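Local coordinates for protein 2-hydroxychromene-2-carboxylate isomerase (Pseudomonas putida, PDB 2IMF) that catalyses the reversible, glutathione-dependent isomerisation of 2-hydroxychromene-2-carboxylate to trans-o-hydroxybenzylidenepyruvate in naphthalene breakdown, at residues Gln68-Ala71 / Gln72-Gly75; Met186-Ser189 / Ala190-Arg193. All coordinates share one frame; numbering follows the deposited sequence. Where two conformers were deposited one is given.

Overall arrangement
Contact 1 (68-75) comes first along the chain and closes helix 57-74; contact 2 (186-193) lies on helix 184-198, near the C-terminus. Each is one continuous stretch held by helical backbone bonds. Their centres are 22 Å apart and their nearest atoms about 7 Å, so they do not touch. Helix 12-28 of the DsbA-like thioredoxin domain links them: Arg20 hydrogen-bonds Tyr74 of contact 1 and forms a salt bridge with Glu188 of contact 2. The dimer joins them again, since Met186 packs on Trp70 of the second subunit. Contact 1 is the nearer to bound glutathione, about 5 Å from the Trp70 side chain, and its Tyr74 bonds glutathione-site Asn181; contact 2 backs strands 170-173 and 176-179.

Contact 1. Residues Gln68-Ala71 / Gln72-Gly75; sequences QRWA and QLYG
Tyr74 OH, 3.8 Å from CZ3 of Trp70, shares hydrogen bonds with Asn181 OD1 and Arg20 NH1, both outside the two segments. These fix the phenol end of a ring that runs alongside the Trp70 side chain and points the same way. Both residues place CG beside the backbone N, anti to the carbonyl carbon (chi1 -76° for Trp70), which sends the two rings off the same side of the helix one turn apart. Their planes meet obliquely at 72°, with Tyr74 CE1 3.8 Å from Trp70 CE3. From three residues on, Leu73 CD1 reaches the same CE3 of Trp70 at 4.1 Å. Trp70 and Leu73 also meet Phe185 of the second subunit, while Leu16 of helix 12-28 packs against both Trp70 and Tyr74.

The backbone that carries the rings is regular: Gln72 N donates to Gln68 O at 2.9 Å, Leu73 N to Arg69 O at 3.0 Å, and Tyr74 N to Trp70 O at 2.9 Å. The regularity stops at Gly75, whose phi turns positive (74°). Its N-H reaches back weakly to Ala71 O at 2.9 Å and also to Gln72 O at 3.2 Å. Tyr74, just before it, reaches Asn181 of the glutathione site. The positive phi of Gly75 with these bonds back into the last turn makes a Schellman motif that closes helix 57-74.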
loop_
_atom_site.group_PDB
_atom_site.type_symbol
_atom_site.label_atom_id
_atom_site.label_comp_id
_atom_site.label_asym_id
_atom_site.label_seq_id
_atom_site.Cartn_x
_atom_site.Cartn_y
_atom_site.Cartn_z
ATOM N N GLN A 68 -12.395 -3.917 -4.171
ATOM C CA GLN A 68 -13.777 -4.190 -3.728
ATOM C C GLN A 68 -13.968 -4.116 -2.217
ATOM O O GLN A 68 -14.994 -3.671 -1.726
ATOM C CB GLN A 68 -14.247 -5.534 -4.205
ATOM C CG GLN A 68 -14.437 -5.583 -5.708
ATOM C CD GLN A 68 -15.391 -4.518 -6.295
ATOM O OE1 GLN A 68 -16.496 -4.311 -5.811
ATOM N NE2 GLN A 68 -14.948 -3.821 -7.319
ATOM N N ARG A 69 -12.941 -4.532 -1.482
ATOM C CA ARG A 69 -13.044 -4.427 -0.029
ATOM C C ARG A 69 -13.188 -2.988 0.370
ATOM O O ARG A 69 -14.006 -2.614 1.204
ATOM C CB ARG A 69 -11.823 -5.073 0.664
ATOM C CG ARG A 69 -11.848 -6.568 0.621
ATOM C CD ARG A 69 -10.400 -7.088 0.868
ATOM N NE ARG A 69 -10.516 -8.543 0.972
ATOM C CZ ARG A 69 -9.483 -9.364 0.805
ATOM N NH1 ARG A 69 -8.252 -8.880 0.658
ATOM N NH2 ARG A 69 -9.616 -10.681 0.910
ATOM N N TRP A 70 -12.414 -2.075 -0.200
ATOM C CA TRP A 70 -12.561 -0.693 0.155
ATOM C C TRP A 70 -13.864 -0.068 -0.340
ATOM O O TRP A 70 -14.422 0.777 0.355
ATOM C CB TRP A 70 -11.387 0.124 -0.454
ATOM C CG TRP A 70 -10.082 -0.062 0.301
ATOM C CD1 TRP A 70 -9.066 -0.918 -0.044
ATOM C CD2 TRP A 70 -9.685 0.567 1.494
ATOM N NE1 TRP A 70 -8.042 -0.814 0.860
ATOM C CE2 TRP A 70 -8.403 0.081 1.843
ATOM C CE3 TRP A 70 -10.305 1.498 2.338
ATOM C CZ2 TRP A 70 -7.721 0.542 3.004
ATOM C CZ3 TRP A 70 -9.624 1.960 3.445
ATOM C CH2 TRP A 70 -8.364 1.459 3.779
ATOM N N ALA A 71 -14.291 -0.481 -1.525
ATOM C CA ALA A 71 -15.551 0.087 -2.057
ATOM C C ALA A 71 -16.671 -0.319 -1.092
ATOM O O ALA A 71 -17.576 0.484 -0.835
ATOM C CB ALA A 71 -15.793 -0.470 -3.400
ATOM N N GLN A 72 -16.622 -1.546 -0.601
ATOM C CA GLN A 72 -17.664 -2.007 0.375
ATOM C C GLN A 72 -17.580 -1.226 1.663
ATOM O O GLN A 72 -18.615 -0.807 2.189
ATOM C CB GLN A 72 -17.477 -3.473 0.707
ATOM C CG GLN A 72 -17.751 -4.413 -0.421
ATOM C CD GLN A 72 -19.234 -4.643 -0.686
ATOM O OE1 GLN A 72 -19.728 -4.405 -1.797
ATOM N NE2 GLN A 72 -19.950 -5.115 0.330
ATOM N N LEU A 73 -16.365 -0.946 2.172
ATOM C CA LEU A 73 -16.222 -0.131 3.367
ATOM C C LEU A 73 -16.797 1.215 3.162
ATOM O O LEU A 73 -17.374 1.817 4.075
ATOM C CB LEU A 73 -14.768 -0.023 3.821
ATOM C CG LEU A 73 -14.123 -1.305 4.374
ATOM C CD1 LEU A 73 -12.628 -1.036 4.617
ATOM C CD2 LEU A 73 -14.808 -1.802 5.673
ATOM N N TYR A 74 -16.591 1.784 1.971
ATOM C CA TYR A 74 -17.046 3.148 1.695
ATOM C C TYR A 74 -18.518 3.232 1.246
ATOM O O TYR A 74 -19.054 4.345 1.179
ATOM C CB TYR A 74 -16.147 3.767 0.605
ATOM C CG TYR A 74 -14.731 4.145 1.041
ATOM C CD1 TYR A 74 -14.212 3.832 2.312
ATOM C CD2 TYR A 74 -13.903 4.840 0.146
ATOM C CE1 TYR A 74 -12.933 4.209 2.664
ATOM C CE2 TYR A 74 -12.632 5.210 0.490
ATOM C CZ TYR A 74 -12.139 4.908 1.777
ATOM O OH TYR A 74 -10.855 5.249 2.125
ATOM N N GLY A 75 -19.130 2.107 0.941
ATOM C CA GLY A 75 -20.521 2.068 0.467
ATOM C C GLY A 75 -20.723 2.536 -0.948
ATOM O O GLY A 75 -21.801 3.079 -1.258
#

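Contact 2. Residues Met186-Ser189 / Ala190-Arg193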
loop_
_atom_site.group_PDB
_atom_site.type_symbol
_atom_site.label_atom_id
_atom_site.label_comp_id
_atom_site.label_asym_id
_atom_site.label_seq_id
_atom_site.Cartn_x
_atom_site.Cartn_y
_atom_site.Cartn_z
ATOM N N MET A 186 -4.035 8.718 8.178
ATOM C CA MET A 186 -2.985 9.520 8.806
ATOM C C MET A 186 -3.176 10.978 8.517
ATOM O O MET A 186 -2.870 11.859 9.388
ATOM C CB MET A 186 -1.615 9.102 8.268
ATOM C CG MET A 186 -1.207 7.693 8.672
ATOM S SD MET A 186 0.415 7.342 7.920
ATOM C CE MET A 186 0.797 5.724 8.537
ATOM N N LEU A 187 -3.651 11.327 7.326
ATOM C CA LEU A 187 -3.963 12.707 7.025
ATOM C C LEU A 187 -5.084 13.153 7.977
ATOM O O LEU A 187 -5.012 14.286 8.501
ATOM C CB LEU A 187 -4.500 12.766 5.597
ATOM C CG LEU A 187 -5.076 14.145 5.177
ATOM C CD1 LEU A 187 -4.127 15.346 5.210
ATOM C CD2 LEU A 187 -5.668 14.105 3.848
ATOM N N GLU A 188 -6.053 12.309 8.262
ATOM C CA GLU A 188 -7.174 12.698 9.072
ATOM C C GLU A 188 -6.615 12.929 10.470
ATOM O O GLU A 188 -6.986 13.919 11.143
ATOM C CB GLU A 188 -8.240 11.656 9.015
ATOM C CG GLU A 188 -9.014 11.762 7.670
ATOM C CD GLU A 188 -9.720 10.475 7.309
ATOM O OE1 GLU A 188 -9.794 9.509 8.116
ATOM O OE2 GLU A 188 -10.255 10.405 6.165
ATOM N N SER A 189 -5.714 12.103 10.950
ATOM C CA SER A 189 -5.176 12.330 12.289
ATOM C C SER A 189 -4.378 13.641 12.352
ATOM O O SER A 189 -4.483 14.412 13.393
ATOM C CB SER A 189 -4.260 11.171 12.676
ATOM O OG SER A 189 -5.019 10.040 12.984
ATOM N N ALA A 190 -3.614 13.988 11.362
ATOM C CA ALA A 190 -2.874 15.231 11.341
ATOM C C ALA A 190 -3.862 16.401 11.337
ATOM O O ALA A 190 -3.578 17.436 11.969
ATOM C CB ALA A 190 -1.972 15.317 10.110
ATOM N N MET A 191 -4.955 16.298 10.598
ATOM C CA MET A 191 -5.919 17.383 10.556
ATOM C C MET A 191 -6.501 17.570 11.925
ATOM O O MET A 191 -6.643 18.726 12.350
ATOM C CB MET A 191 -6.879 17.225 9.441
ATOM C CG MET A 191 -6.188 17.209 8.078
ATOM S SD MET A 191 -7.464 17.268 6.796
ATOM C CE MET A 191 -7.963 15.595 6.790
ATOM N N GLY A 192 -6.853 16.477 12.606
ATOM C CA GLY A 192 -7.420 16.558 13.959
ATOM C C GLY A 192 -6.427 17.205 14.882
ATOM O O GLY A 192 -6.844 18.051 15.695
ATOM N N ARG A 193 -5.160 16.844 14.840
ATOM C CA ARG A 193 -4.181 17.480 15.728
ATOM C C ARG A 193 -4.179 18.972 15.503
ATOM O O ARG A 193 -4.079 19.737 16.473
ATOM C CB ARG A 193 -2.779 16.873 15.525
ATOM C CG ARG A 193 -2.626 15.465 16.155
ATOM C CD ARG A 193 -1.184 14.921 16.233
ATOM N NE ARG A 193 -0.599 14.755 14.878
ATOM C CZ ARG A 193 -0.772 13.674 14.128
ATOM N NH1 ARG A 193 -1.477 12.665 14.628
ATOM N NH2 ARG A 193 -0.207 13.597 12.908
HETATM O O HOH W 1 -0.771 11.488 11.056
#
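Ala190 continues the backbone bonding of helix 184-198, the C-terminal helix of the DsbA-like thioredoxin domain, by donating from N to Met186 O at 3.0 Å. Its methyl group is directed to the sheet, against Leu173 and Trp178.

Met191 N bonds Leu187 O at 2.9 Å, and the Met191 chain runs slantwise across the Leu187 branch. Met191 is modelled in two conformers; in the one described, the chain bends at its last torsion (chi3 -80°) and brings CE back to 3.6 Å from Leu187 CG. The same methyl passes Glu188 CG at 4.1 Å. Leu187 meets it with CG anti to the backbone N (chi1 172°), and also packs on Leu21, Leu173 and Trp178. Trimming Leu187 to an alanine would probably deprive Met191 CE of the branched side chain it rests on and open a gap between this helix, helix 12-28 and the sheet. The extended Glu188 chain carries its carboxylate to Arg20, where OE2 forms a salt bridge with NE.

Gly192 adds a bond from N to Glu188 O at 2.9 Å.

Arg193 N donates to Ser189 O at 2.9 Å, and a bend at chi3 (-63°) folds the guanidinium back along the helix. One of its faces lies over that carbonyl, the oxygen standing 3.7 Å above the plane near the rim. At the guanidinium's edge, in its plane, NH2 donates to a water 2.9 Å away, which in turn donates to Met186 O.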